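Local coordinates for putative Outer membrane protein (Helicobacter pylori, PDB 6GW5), which probably mediates attachment of the bacterium to host glycans as the SabA outer membrane adhesin, of which this chain is the helical adhesin domain, at residues 272-282 / 321-332. Numbering follows the deposited sequence.
Sequences ISYAQDIFNLF and IQTIQNNVSYYG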
ATOM      1  N   ILE A 272       3.718  -1.516  -2.315  1.00 39.03           N
ATOM      2  CA  ILE A 272       3.611  -0.566  -1.234  1.00 37.61           C
ATOM      3  C   ILE A 272       2.180  -0.259  -0.874  1.00 37.57           C
ATOM      4  O   ILE A 272       1.839  -0.136   0.284  1.00 37.56           O
ATOM      5  CB  ILE A 272       4.297   0.764  -1.578  1.00 42.15           C
ATOM      6  CG1 ILE A 272       5.819   0.610  -1.629  1.00 41.78           C
ATOM      7  CG2 ILE A 272       3.897   1.857  -0.573  1.00 42.64           C
ATOM      8  CD1 ILE A 272       6.440   0.271  -0.293  1.00 45.68           C
ATOM      9  N   SER A 273       1.335  -0.076  -1.866  1.00 39.16           N
ATOM     10  CA  SER A 273      -0.024   0.264  -1.588  1.00 34.19           C
ATOM     11  C   SER A 273      -0.700  -0.875  -0.771  1.00 33.24           C
ATOM     12  O   SER A 273      -1.530  -0.617   0.119  1.00 29.43           O
ATOM     13  CB  SER A 273      -0.708   0.580  -2.887  1.00 34.54           C
ATOM     14  OG  SER A 273      -1.981   1.104  -2.611  1.00 47.28           O
ATOM     15  N   TYR A 274      -0.331  -2.126  -1.042  1.00 33.55           N
ATOM     16  CA  TYR A 274      -0.924  -3.277  -0.310  1.00 35.90           C
ATOM     17  C   TYR A 274      -0.539  -3.239   1.160  1.00 37.13           C
ATOM     18  O   TYR A 274      -1.383  -3.383   2.075  1.00 35.62           O
ATOM     19  CB  TYR A 274      -0.492  -4.608  -0.921  1.00 35.78           C
ATOM     20  CG  TYR A 274      -1.233  -5.020  -2.167  1.00 38.33           C
ATOM     21  CD1 TYR A 274      -2.611  -4.823  -2.301  1.00 40.55           C
ATOM     22  CD2 TYR A 274      -0.565  -5.677  -3.202  1.00 41.35           C
ATOM     23  CE1 TYR A 274      -3.294  -5.227  -3.438  1.00 43.33           C
ATOM     24  CE2 TYR A 274      -1.244  -6.107  -4.335  1.00 44.65           C
ATOM     25  CZ  TYR A 274      -2.613  -5.872  -4.453  1.00 46.82           C
ATOM     26  OH  TYR A 274      -3.312  -6.292  -5.564  1.00 46.91           O
ATOM     27  N   ALA A 275       0.729  -2.958   1.400  1.00 35.57           N
ATOM     28  CA  ALA A 275       1.152  -2.714   2.762  1.00 34.85           C
ATOM     29  C   ALA A 275       0.294  -1.627   3.421  1.00 33.94           C
ATOM     30  O   ALA A 275      -0.149  -1.772   4.558  1.00 34.55           O
ATOM     31  CB  ALA A 275       2.624  -2.356   2.816  1.00 34.49           C
ATOM     32  N   GLN A 276       0.060  -0.544   2.719  1.00 35.31           N
ATOM     33  CA  GLN A 276      -0.747   0.545   3.276  1.00 40.28           C
ATOM     34  C   GLN A 276      -2.210   0.098   3.533  1.00 37.51           C
ATOM     35  O   GLN A 276      -2.821   0.496   4.518  1.00 32.41           O
ATOM     36  CB  GLN A 276      -0.686   1.735   2.328  1.00 40.27           C
ATOM     37  CG  GLN A 276      -1.575   2.905   2.668  1.00 44.04           C
ATOM     38  CD  GLN A 276      -0.950   3.841   3.679  1.00 48.01           C
ATOM     39  OE1 GLN A 276      -1.407   3.937   4.805  1.00 52.26           O
ATOM     40  NE2 GLN A 276       0.077   4.579   3.262  1.00 51.66           N
ATOM     41  N   ASP A 277      -2.730  -0.756   2.659  1.00 34.21           N
ATOM     42  CA  ASP A 277      -4.053  -1.276   2.847  1.00 39.15           C
ATOM     43  C   ASP A 277      -4.133  -2.039   4.203  1.00 38.73           C
ATOM     44  O   ASP A 277      -5.114  -1.922   4.924  1.00 34.38           O
ATOM     45  CB  ASP A 277      -4.482  -2.186   1.666  1.00 45.47           C
ATOM     46  CG  ASP A 277      -4.736  -1.411   0.342  1.00 47.94           C
ATOM     47  OD1 ASP A 277      -5.186  -0.239   0.381  1.00 45.24           O
ATOM     48  OD2 ASP A 277      -4.472  -1.996  -0.735  1.00 44.42           O
ATOM     49  N   ILE A 278      -3.082  -2.784   4.544  1.00 35.86           N
ATOM     50  CA  ILE A 278      -3.058  -3.514   5.798  1.00 34.40           C
ATOM     51  C   ILE A 278      -3.036  -2.548   6.961  1.00 36.86           C
ATOM     52  O   ILE A 278      -3.812  -2.712   7.926  1.00 39.47           O
ATOM     53  CB  ILE A 278      -1.840  -4.468   5.937  1.00 32.08           C
ATOM     54  CG1 ILE A 278      -1.794  -5.488   4.799  1.00 34.03           C
ATOM     55  CG2 ILE A 278      -1.894  -5.226   7.262  1.00 34.58           C
ATOM     56  CD1 ILE A 278      -3.070  -6.286   4.537  1.00 33.32           C
ATOM     57  N   PHE A 279      -2.106  -1.606   6.920  1.00 34.03           N
ATOM     58  CA  PHE A 279      -2.046  -0.558   7.931  1.00 32.54           C
ATOM     59  C   PHE A 279      -3.427   0.064   8.120  1.00 32.10           C
ATOM     60  O   PHE A 279      -3.869   0.256   9.222  1.00 33.17           O
ATOM     61  CB  PHE A 279      -1.059   0.532   7.512  1.00 31.49           C
ATOM     62  CG  PHE A 279      -0.917   1.607   8.530  1.00 32.03           C
ATOM     63  CD1 PHE A 279      -0.104   1.414   9.630  1.00 31.67           C
ATOM     64  CD2 PHE A 279      -1.651   2.809   8.431  1.00 30.17           C
ATOM     65  CE1 PHE A 279      -0.004   2.383  10.618  1.00 31.63           C
ATOM     66  CE2 PHE A 279      -1.559   3.786   9.405  1.00 27.87           C
ATOM     67  CZ  PHE A 279      -0.722   3.584  10.491  1.00 31.62           C
ATOM     68  N   ASN A 280      -4.126   0.350   7.039  1.00 32.51           N
ATOM     69  CA  ASN A 280      -5.441   0.937   7.189  1.00 34.38           C
ATOM     70  C   ASN A 280      -6.466   0.018   7.870  1.00 33.43           C
ATOM     71  O   ASN A 280      -7.326   0.466   8.595  1.00 34.68           O
ATOM     72  CB  ASN A 280      -5.974   1.378   5.838  1.00 35.30           C
ATOM     73  CG  ASN A 280      -5.199   2.542   5.245  1.00 37.65           C
ATOM     74  OD1 ASN A 280      -4.528   3.277   5.939  1.00 37.19           O
ATOM     75  ND2 ASN A 280      -5.338   2.726   3.948  1.00 38.98           N
ATOM     76  N   LEU A 281      -6.373  -1.265   7.638  1.00 33.09           N
ATOM     77  CA  LEU A 281      -7.280  -2.181   8.292  1.00 33.51           C
ATOM     78  C   LEU A 281      -6.954  -2.313   9.765  1.00 32.69           C
ATOM     79  O   LEU A 281      -7.852  -2.470  10.542  1.00 35.32           O
ATOM     80  CB  LEU A 281      -7.253  -3.516   7.577  1.00 32.74           C
ATOM     81  CG  LEU A 281      -7.986  -3.446   6.241  1.00 33.42           C
ATOM     82  CD1 LEU A 281      -7.670  -4.695   5.436  1.00 37.49           C
ATOM     83  CD2 LEU A 281      -9.491  -3.318   6.451  1.00 31.91           C
ATOM     84  N   PHE A 282      -5.683  -2.143  10.168  1.00 32.67           N
ATOM     85  CA  PHE A 282      -5.370  -2.059  11.604  1.00 28.94           C
ATOM     86  C   PHE A 282      -5.862  -0.783  12.216  1.00 31.38           C
ATOM     87  O   PHE A 282      -6.404  -0.771  13.324  1.00 33.92           O
ATOM     88  CB  PHE A 282      -3.903  -2.152  11.842  1.00 27.37           C
ATOM     89  CG  PHE A 282      -3.388  -3.571  11.864  1.00 29.39           C
ATOM     90  CD1 PHE A 282      -3.685  -4.403  12.910  1.00 31.26           C
ATOM     91  CD2 PHE A 282      -2.572  -4.052  10.874  1.00 29.73           C
ATOM     92  CE1 PHE A 282      -3.161  -5.689  12.964  1.00 33.94           C
ATOM     93  CE2 PHE A 282      -2.070  -5.336  10.905  1.00 31.91           C
ATOM     94  CZ  PHE A 282      -2.380  -6.175  11.936  1.00 31.56           C
ATOM     95  N   ILE A 321       3.140  -3.048  13.784  1.00 36.00           N
ATOM     96  CA  ILE A 321       2.375  -2.117  12.984  1.00 34.39           C
ATOM     97  C   ILE A 321       3.236  -0.881  12.662  1.00 36.39           C
ATOM     98  O   ILE A 321       3.243  -0.391  11.512  1.00 36.04           O
ATOM     99  CB  ILE A 321       1.055  -1.756  13.624  1.00 31.33           C
ATOM    100  CG1 ILE A 321       0.113  -2.976  13.624  1.00 31.96           C
ATOM    101  CG2 ILE A 321       0.375  -0.682  12.824  1.00 31.71           C
ATOM    102  CD1 ILE A 321      -1.022  -2.843  14.639  1.00 30.96           C
ATOM    103  N   GLN A 322       3.969  -0.398  13.664  1.00 33.50           N
ATOM    104  CA  GLN A 322       4.836   0.723  13.493  1.00 32.34           C
ATOM    105  C   GLN A 322       5.806   0.451  12.313  1.00 33.15           C
ATOM    106  O   GLN A 322       6.095   1.322  11.474  1.00 29.34           O
ATOM    107  CB  GLN A 322       5.601   0.919  14.788  1.00 35.51           C
ATOM    108  CG  GLN A 322       6.534   2.128  14.852  1.00 34.70           C
ATOM    109  CD  GLN A 322       7.233   2.241  16.177  1.00 32.12           C
ATOM    110  OE1 GLN A 322       7.793   1.264  16.675  1.00 42.11           O
ATOM    111  NE2 GLN A 322       7.179   3.410  16.776  1.00 31.35           N
ATOM    112  N   THR A 323       6.310  -0.769  12.269  1.00 33.31           N
ATOM    113  CA  THR A 323       7.268  -1.153  11.248  1.00 33.01           C
ATOM    114  C   THR A 323       6.624  -1.058   9.874  1.00 34.95           C
ATOM    115  O   THR A 323       7.298  -0.644   8.940  1.00 34.91           O
ATOM    116  CB  THR A 323       7.806  -2.556  11.532  1.00 31.31           C
ATOM    117  OG1 THR A 323       8.509  -2.504  12.763  1.00 36.05           O
ATOM    118  CG2 THR A 323       8.739  -3.006  10.502  1.00 31.81           C
ATOM    119  N   ILE A 324       5.326  -1.402   9.760  1.00 30.37           N
ATOM    120  CA  ILE A 324       4.648  -1.247   8.499  1.00 29.66           C
ATOM    121  C   ILE A 324       4.548   0.204   8.091  1.00 26.27           C
ATOM    122  O   ILE A 324       4.912   0.561   6.978  1.00 26.29           O
ATOM    123  CB  ILE A 324       3.226  -1.816   8.462  1.00 32.19           C
ATOM    124  CG1 ILE A 324       3.232  -3.343   8.624  1.00 34.77           C
ATOM    125  CG2 ILE A 324       2.500  -1.477   7.123  1.00 30.15           C
ATOM    126  CD1 ILE A 324       1.882  -3.839   9.177  1.00 35.62           C
ATOM    127  N   GLN A 325       4.056   1.028   8.984  1.00 26.61           N
ATOM    128  CA  GLN A 325       3.997   2.476   8.729  1.00 27.80           C
ATOM    129  C   GLN A 325       5.353   3.045   8.300  1.00 28.77           C
ATOM    130  O   GLN A 325       5.434   3.778   7.330  1.00 29.79           O
ATOM    131  CB  GLN A 325       3.501   3.259   9.947  1.00 26.89           C
ATOM    132  CG  GLN A 325       3.241   4.715   9.633  1.00 27.73           C
ATOM    133  CD  GLN A 325       2.491   5.499  10.715  1.00 31.11           C
ATOM    134  OE1 GLN A 325       1.676   6.328  10.384  1.00 35.36           O
ATOM    135  NE2 GLN A 325       2.747   5.224  12.000  1.00 29.52           N
ATOM    136  N   ASN A 326       6.415   2.693   9.003  1.00 29.51           N
ATOM    137  CA  ASN A 326       7.701   3.229   8.628  1.00 33.74           C
ATOM    138  C   ASN A 326       8.157   2.733   7.256  1.00 36.44           C
ATOM    139  O   ASN A 326       8.748   3.520   6.496  1.00 37.00           O
ATOM    140  CB  ASN A 326       8.757   2.929   9.692  1.00 33.99           C
ATOM    141  CG  ASN A 326       8.462   3.617  11.020  1.00 36.33           C
ATOM    142  OD1 ASN A 326       7.761   4.649  11.096  1.00 33.49           O
ATOM    143  ND2 ASN A 326       8.948   3.017  12.086  1.00 37.97           N
ATOM    144  N   ASN A 327       7.945   1.433   6.980  1.00 34.39           N
ATOM    145  CA  ASN A 327       8.314   0.878   5.695  1.00 33.09           C
ATOM    146  C   ASN A 327       7.625   1.622   4.608  1.00 34.95           C
ATOM    147  O   ASN A 327       8.218   1.887   3.570  1.00 38.42           O
ATOM    148  CB  ASN A 327       7.935  -0.597   5.521  1.00 33.86           C
ATOM    149  CG  ASN A 327       8.784  -1.570   6.339  1.00 31.29           C
ATOM    150  OD1 ASN A 327       8.396  -2.719   6.489  1.00 36.95           O
ATOM    151  ND2 ASN A 327       9.845  -1.120   6.945  1.00 31.90           N
ATOM    152  N   VAL A 328       6.369   1.966   4.827  1.00 36.01           N
ATOM    153  CA  VAL A 328       5.596   2.608   3.776  1.00 33.98           C
ATOM    154  C   VAL A 328       6.147   3.965   3.401  1.00 33.72           C
ATOM    155  O   VAL A 328       6.243   4.283   2.238  1.00 32.63           O
ATOM    156  CB  VAL A 328       4.101   2.707   4.131  1.00 35.03           C
ATOM    157  CG1 VAL A 328       3.368   3.670   3.210  1.00 32.49           C
ATOM    158  CG2 VAL A 328       3.467   1.322   4.027  1.00 40.20           C
ATOM    159  N   SER A 329       6.506   4.784   4.358  1.00 33.97           N
ATOM    160  CA  SER A 329       7.057   6.053   3.968  1.00 36.49           C
ATOM    161  C   SER A 329       8.501   5.874   3.511  1.00 33.72           C
ATOM    162  O   SER A 329       8.908   6.477   2.512  1.00 40.14           O
ATOM    163  CB  SER A 329       6.904   7.091   5.074  1.00 36.76           C
ATOM    164  OG  SER A 329       7.151   6.478   6.296  1.00 39.20           O
ATOM    165  N   TYR A 330       9.278   5.096   4.242  1.00 29.66           N
ATOM    166  CA  TYR A 330      10.707   5.025   3.940  1.00 29.88           C
ATOM    167  C   TYR A 330      10.924   4.578   2.484  1.00 34.83           C
ATOM    168  O   TYR A 330      11.571   5.277   1.673  1.00 35.20           O
ATOM    169  CB  TYR A 330      11.411   4.099   4.907  1.00 29.22           C
ATOM    170  CG  TYR A 330      12.864   3.865   4.621  1.00 30.23           C
ATOM    171  CD1 TYR A 330      13.843   4.729   5.103  1.00 30.95           C
ATOM    172  CD2 TYR A 330      13.284   2.746   3.901  1.00 32.26           C
ATOM    173  CE1 TYR A 330      15.193   4.496   4.862  1.00 30.62           C
ATOM    174  CE2 TYR A 330      14.638   2.483   3.676  1.00 33.51           C
ATOM    175  CZ  TYR A 330      15.581   3.372   4.146  1.00 31.04           C
ATOM    176  OH  TYR A 330      16.885   3.118   3.921  1.00 30.83           O
ATOM    177  N   TYR A 331      10.327   3.438   2.146  1.00 33.73           N
ATOM    178  CA  TYR A 331      10.467   2.885   0.829  1.00 34.88           C
ATOM    179  C   TYR A 331       9.488   3.568  -0.144  1.00 35.89           C
ATOM    180  O   TYR A 331       9.857   3.865  -1.265  1.00 36.46           O
ATOM    181  CB  TYR A 331      10.212   1.373   0.842  1.00 34.94           C
ATOM    182  CG  TYR A 331      11.213   0.517   1.575  1.00 37.49           C
ATOM    183  CD1 TYR A 331      12.531   0.387   1.127  1.00 39.02           C
ATOM    184  CD2 TYR A 331      10.845  -0.208   2.697  1.00 37.21           C
ATOM    185  CE1 TYR A 331      13.450  -0.440   1.795  1.00 41.85           C
ATOM    186  CE2 TYR A 331      11.755  -1.003   3.370  1.00 39.43           C
ATOM    187  CZ  TYR A 331      13.055  -1.137   2.922  1.00 41.64           C
ATOM    188  OH  TYR A 331      13.961  -1.948   3.603  1.00 46.59           O
ATOM    189  N   GLY A 332       8.255   3.780   0.279  1.00 34.40           N
ATOM    190  CA  GLY A 332       7.218   4.196  -0.628  1.00 35.77           C
ATOM    191  C   GLY A 332       7.384   5.569  -1.220  1.00 37.02           C
ATOM    192  O   GLY A 332       6.989   5.809  -2.350  1.00 46.78           O
TER
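Ile321 reaches to Phe279 and Phe282 of the facing helix, one branch for each. Ile321 CD1 lies over one face of the Phe282 ring in a CH-pi contact, 3.9 Å from the centroid and displaced toward the rim. Ile321 CG2 meets Phe279 CE1 at 3.8 Å, the side chains crossing at about a right angle. With CG anti to the backbone N (chi1 -178°), Phe279 swings its ring to the other helix, where the extended Gln325 side chain passes obliquely across it. There Gln325 CB lies 3.7 Å from Phe279 CE1, the amide plane tilted 33° from the ring. Ile324 CG2 fills the next position, against Phe279 CB and 3.7 Å from Ala275 O. One turn on, Val328 CG2 packs on Ala275 CB at 4.0 Å. Ile272 CG1 closes the row 4.0 Å from Gly332 CA, where the backbones come nearest (Ile272 CA to Gly332 CA 6.0 Å). This largely apolar seam joins helices 255-283 and 317-346 of the elongated adhesin domain, roughly antiparallel (149°), their local axes approaching to 9.6 Å. Helix 60-79 packs against Ile278, Phe282 and Ile324, helix 215-240 touches Ile278 and Phe282, and Phe48 of helix 35-54 meets Ile272 and, edge-to-face, Tyr331.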